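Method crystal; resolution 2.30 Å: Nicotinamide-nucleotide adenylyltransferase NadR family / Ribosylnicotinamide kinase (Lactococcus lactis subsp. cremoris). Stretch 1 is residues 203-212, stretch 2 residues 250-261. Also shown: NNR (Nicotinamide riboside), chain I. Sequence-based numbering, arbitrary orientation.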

# COMPACT_ATOMS: atom_id res chain seq x y z
N SER A 203 -18.54 8.02 -9.34
CA SER A 203 -19.14 9.01 -8.44
C SER A 203 -18.08 9.82 -7.71
O SER A 203 -18.33 10.97 -7.35
N ILE A 204 -16.88 9.27 -7.53
CA ILE A 204 -15.89 10.01 -6.77
C ILE A 204 -14.55 10.08 -7.50
O ILE A 204 -13.51 10.32 -6.87
N ASN A 205 -14.55 9.89 -8.82
CA ASN A 205 -13.34 9.98 -9.63
C ASN A 205 -12.31 8.92 -9.22
O ASN A 205 -11.10 9.17 -9.26
N ALA A 206 -12.79 7.72 -8.81
CA ALA A 206 -11.92 6.63 -8.41
C ALA A 206 -11.67 5.67 -9.58
O ALA A 206 -12.53 5.52 -10.45
N PRO A 207 -10.52 5.01 -9.62
CA PRO A 207 -10.31 3.96 -10.61
C PRO A 207 -11.05 2.71 -10.18
O PRO A 207 -11.40 2.53 -9.02
N PHE A 208 -11.29 1.83 -11.16
CA PHE A 208 -11.94 0.57 -10.90
C PHE A 208 -11.36 -0.49 -11.82
O PHE A 208 -10.84 -0.18 -12.89
N SER A 209 -11.43 -1.75 -11.41
CA SER A 209 -11.05 -2.85 -12.27
C SER A 209 -12.28 -3.44 -12.94
O SER A 209 -13.42 -3.21 -12.53
N GLU A 210 -12.03 -4.27 -13.95
CA GLU A 210 -13.07 -5.03 -14.63
C GLU A 210 -13.01 -6.47 -14.15
O GLU A 210 -12.05 -6.91 -13.51
N GLU A 211 -14.07 -7.22 -14.45
CA GLU A 211 -14.11 -8.64 -14.12
C GLU A 211 -13.24 -9.39 -15.13
O GLU A 211 -13.59 -9.49 -16.31
N TYR A 212 -12.12 -9.94 -14.67
CA TYR A 212 -11.17 -10.54 -15.60
C TYR A 212 -11.80 -11.72 -16.33
O TYR A 212 -11.53 -11.94 -17.52
N PRO A 250 -1.56 5.52 -11.05
CA PRO A 250 -1.48 6.95 -10.73
C PRO A 250 -2.83 7.64 -10.69
O PRO A 250 -2.93 8.73 -10.12
N ALA A 251 -3.87 7.07 -11.29
CA ALA A 251 -5.20 7.64 -11.18
C ALA A 251 -5.81 7.43 -9.80
O ALA A 251 -6.84 8.04 -9.49
N ASN A 252 -5.23 6.56 -8.98
CA ASN A 252 -5.71 6.37 -7.62
C ASN A 252 -5.67 7.68 -6.84
O ASN A 252 -4.61 8.31 -6.73
N GLN A 253 -6.82 8.10 -6.33
CA GLN A 253 -6.89 9.26 -5.46
C GLN A 253 -7.05 8.88 -4.00
O GLN A 253 -7.18 9.76 -3.16
N GLY A 254 -7.00 7.59 -3.67
CA GLY A 254 -7.07 7.16 -2.29
C GLY A 254 -8.08 6.06 -2.05
O GLY A 254 -8.08 5.42 -0.99
N ILE A 255 -8.94 5.81 -3.04
CA ILE A 255 -9.97 4.77 -2.96
C ILE A 255 -10.04 4.08 -4.32
O ILE A 255 -10.13 4.76 -5.35
N VAL A 256 -10.05 2.73 -4.34
CA VAL A 256 -10.22 1.99 -5.58
C VAL A 256 -11.35 0.97 -5.44
O VAL A 256 -11.63 0.47 -4.35
N PHE A 257 -11.99 0.66 -6.56
CA PHE A 257 -13.11 -0.28 -6.60
C PHE A 257 -12.71 -1.49 -7.43
O PHE A 257 -12.16 -1.34 -8.53
N LEU A 258 -12.95 -2.67 -6.89
CA LEU A 258 -12.54 -3.92 -7.53
C LEU A 258 -13.77 -4.74 -7.91
O LEU A 258 -14.63 -5.00 -7.06
N ASP A 259 -13.82 -5.18 -9.17
CA ASP A 259 -14.91 -6.02 -9.67
C ASP A 259 -14.50 -7.48 -9.49
O ASP A 259 -13.86 -8.09 -10.36
N THR A 260 -14.87 -8.04 -8.33
CA THR A 260 -14.60 -9.42 -7.90
C THR A 260 -13.12 -9.66 -7.60
O THR A 260 -12.27 -8.80 -7.84
N ASP A 261 -12.82 -10.83 -7.05
CA ASP A 261 -11.49 -11.13 -6.52
C ASP A 261 -11.33 -12.66 -6.50
O ASP A 261 -12.14 -13.38 -7.08

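A short extended segment can dock alongside a β-strand with very few backbone hydrogen bonds, provided that side chains and solvent finish the job, and these two stretches illustrate the principle. A single bridge joins Phe208 to Phe257: Phe257 N donates to Pro207 O (3.1 Å), and Ser209 N donates to Phe257 O (3.0 Å). The next link comes from a side chain. Ser209, pointing toward the strand in a p rotamer, accepts a hydrogen bond from Asp259 N at its OG (3.0 Å), so a hydroxyl takes over where the backbone pairing stops.

Apolar packing gathers around Phe257 (chi1 m), whose ring is met at its edge. Ile204 (p, t) points toward the strand and places CD1 3.8 Å from Phe257 CE1 and 4.1 Å from Ile255 CD1, the latter side chain being m, t. Ala206 CB also lies 3.8 Å from Phe257 CE1. Pro207, the residue of its stretch most covered by the other, points inward and sets CG 3.8 Å from Val256 CG1. Phe208 (p) contributes its CB, 4.0 Å from Phe257 CB, while its ring leads away.

Water completes the polar contacts at both ends. Gln253 (m, t) points toward the first stretch, yet its NE2 makes no direct hydrogen bond to Asn205 O, 3.5 Å away, because the angle is poor; instead water 1 donates to Ile204 O (2.7 Å) and accepts from Gln253 NE2 (3.3 Å). At the other end Asp259 (t) points inward, and two waters connect its OD2 with Glu210 OE1. Water 3 additionally accepts from Glu211 N (2.8 Å), just before a helix.

The bound nicotinamide riboside approaches Leu258 (m, t), whose CD1 lies 3.3 Å from NNR N7.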

# COMPACT_ATOMS: atom_id res chain seq x y z
CB SER A 203 -20.06 8.34 -7.42
OG SER A 203 -21.14 7.67 -8.06
CB ILE A 204 -15.71 9.38 -5.37
CG1 ILE A 204 -15.35 7.89 -5.49
CG2 ILE A 204 -16.98 9.55 -4.53
CD1 ILE A 204 -14.89 7.28 -4.16
CB ASN A 205 -12.73 11.39 -9.60
CG ASN A 205 -13.53 12.37 -10.41
OD1 ASN A 205 -14.30 11.98 -11.29
ND2 ASN A 205 -13.29 13.67 -10.18
CB ALA A 206 -12.53 5.85 -7.25
CB PRO A 207 -8.78 3.75 -10.60
CG PRO A 207 -8.34 4.18 -9.29
CD PRO A 207 -9.32 5.22 -8.78
CB PHE A 208 -13.46 0.67 -11.10
CG PHE A 208 -13.85 1.08 -12.49
CD1 PHE A 208 -13.99 2.42 -12.83
CD2 PHE A 208 -14.08 0.12 -13.47
CE1 PHE A 208 -14.36 2.79 -14.12
CE2 PHE A 208 -14.43 0.48 -14.77
CZ PHE A 208 -14.58 1.81 -15.09
CB SER A 209 -10.32 -3.92 -11.46
OG SER A 209 -11.23 -4.53 -10.57
CB GLU A 210 -12.91 -4.99 -16.16
CG GLU A 210 -12.96 -3.62 -16.83
CD GLU A 210 -14.36 -3.01 -16.88
OE1 GLU A 210 -15.33 -3.63 -16.39
OE2 GLU A 210 -14.49 -1.89 -17.43
CB GLU A 211 -15.53 -9.18 -14.10
CG GLU A 211 -15.58 -10.61 -13.56
CD GLU A 211 -16.98 -11.23 -13.57
OE1 GLU A 211 -17.34 -11.95 -12.60
OE2 GLU A 211 -17.70 -11.01 -14.56
CB TYR A 212 -9.89 -10.96 -14.85
CG TYR A 212 -8.86 -11.66 -15.72
CD1 TYR A 212 -8.03 -10.93 -16.56
CD2 TYR A 212 -8.76 -13.05 -15.75
CE1 TYR A 212 -7.10 -11.55 -17.38
CE2 TYR A 212 -7.82 -13.69 -16.57
CZ TYR A 212 -6.99 -12.93 -17.39
OH TYR A 212 -6.06 -13.52 -18.22
CB PRO A 250 -0.59 7.53 -11.84
CG PRO A 250 -0.66 6.49 -12.95
CD PRO A 250 -0.90 5.16 -12.32
CB ALA A 251 -6.11 7.05 -12.27
CB ASN A 252 -4.86 5.30 -6.92
CG ASN A 252 -5.44 4.86 -5.59
OD1 ASN A 252 -6.39 5.46 -5.08
ND2 ASN A 252 -4.88 3.80 -5.03
CB GLN A 253 -8.03 10.20 -5.88
CG GLN A 253 -8.01 10.52 -7.35
CD GLN A 253 -8.86 11.72 -7.74
OE1 GLN A 253 -8.43 12.54 -8.54
NE2 GLN A 253 -10.07 11.80 -7.21
CB ILE A 255 -11.34 5.39 -2.61
CG1 ILE A 255 -11.22 6.29 -1.37
CG2 ILE A 255 -12.40 4.29 -2.42
CD1 ILE A 255 -12.53 6.90 -0.87
CB VAL A 256 -8.93 1.30 -6.07
CG1 VAL A 256 -7.76 2.27 -6.01
CG2 VAL A 256 -8.65 0.08 -5.26
CB PHE A 257 -14.36 0.38 -7.17
CG PHE A 257 -14.95 1.42 -6.26
CD1 PHE A 257 -14.46 2.73 -6.26
CD2 PHE A 257 -15.99 1.09 -5.40
CE1 PHE A 257 -15.00 3.70 -5.41
CE2 PHE A 257 -16.54 2.05 -4.55
CZ PHE A 257 -16.04 3.37 -4.55
CB LEU A 258 -11.63 -4.73 -6.60
CG LEU A 258 -10.35 -4.02 -6.15
CD1 LEU A 258 -9.51 -5.00 -5.32
CD2 LEU A 258 -9.54 -3.47 -7.35
CB ASP A 259 -15.21 -5.69 -11.13
CG ASP A 259 -16.57 -6.24 -11.58
OD1 ASP A 259 -17.16 -7.04 -10.83
OD2 ASP A 259 -17.06 -5.84 -12.67
CB THR A 260 -15.09 -10.47 -8.92
OG1 THR A 260 -14.20 -10.58 -10.03
CG2 THR A 260 -16.47 -10.15 -9.44
CB ASP A 261 -11.35 -10.55 -5.11
CG ASP A 261 -12.10 -11.38 -4.09
OD1 ASP A 261 -13.18 -11.92 -4.42
OD2 ASP A 261 -11.57 -11.55 -2.98
O2R NNR I . -0.61 -4.86 -5.88
C2R NNR I . -0.93 -4.88 -4.48
C3R NNR I . 0.31 -4.96 -3.59
O3R NNR I . 1.53 -5.01 -4.35
C4R NNR I . 0.17 -6.24 -2.78
C5R NNR I . 0.16 -5.94 -1.28
O5R NNR I . -0.03 -7.15 -0.55
O4R NNR I . -1.06 -6.86 -3.15
C1R NNR I . -1.75 -6.12 -4.16
N1 NNR I . -3.07 -5.72 -3.66
C2 NNR I . -4.16 -6.40 -4.04
C6 NNR I . -3.17 -4.68 -2.83
C5 NNR I . -4.41 -4.27 -2.34
C4 NNR I . -5.55 -4.96 -2.72
C3 NNR I . -5.42 -6.04 -3.58
C7 NNR I . -6.63 -6.81 -4.02
O7 NNR I . -6.60 -7.44 -5.06
N7 NNR I . -7.72 -6.80 -3.25
O HOH W 1 -11.44 9.36 -5.49
O HOH W 2 -16.07 -3.35 -13.74
O HOH W 3 -16.25 -5.97 -15.69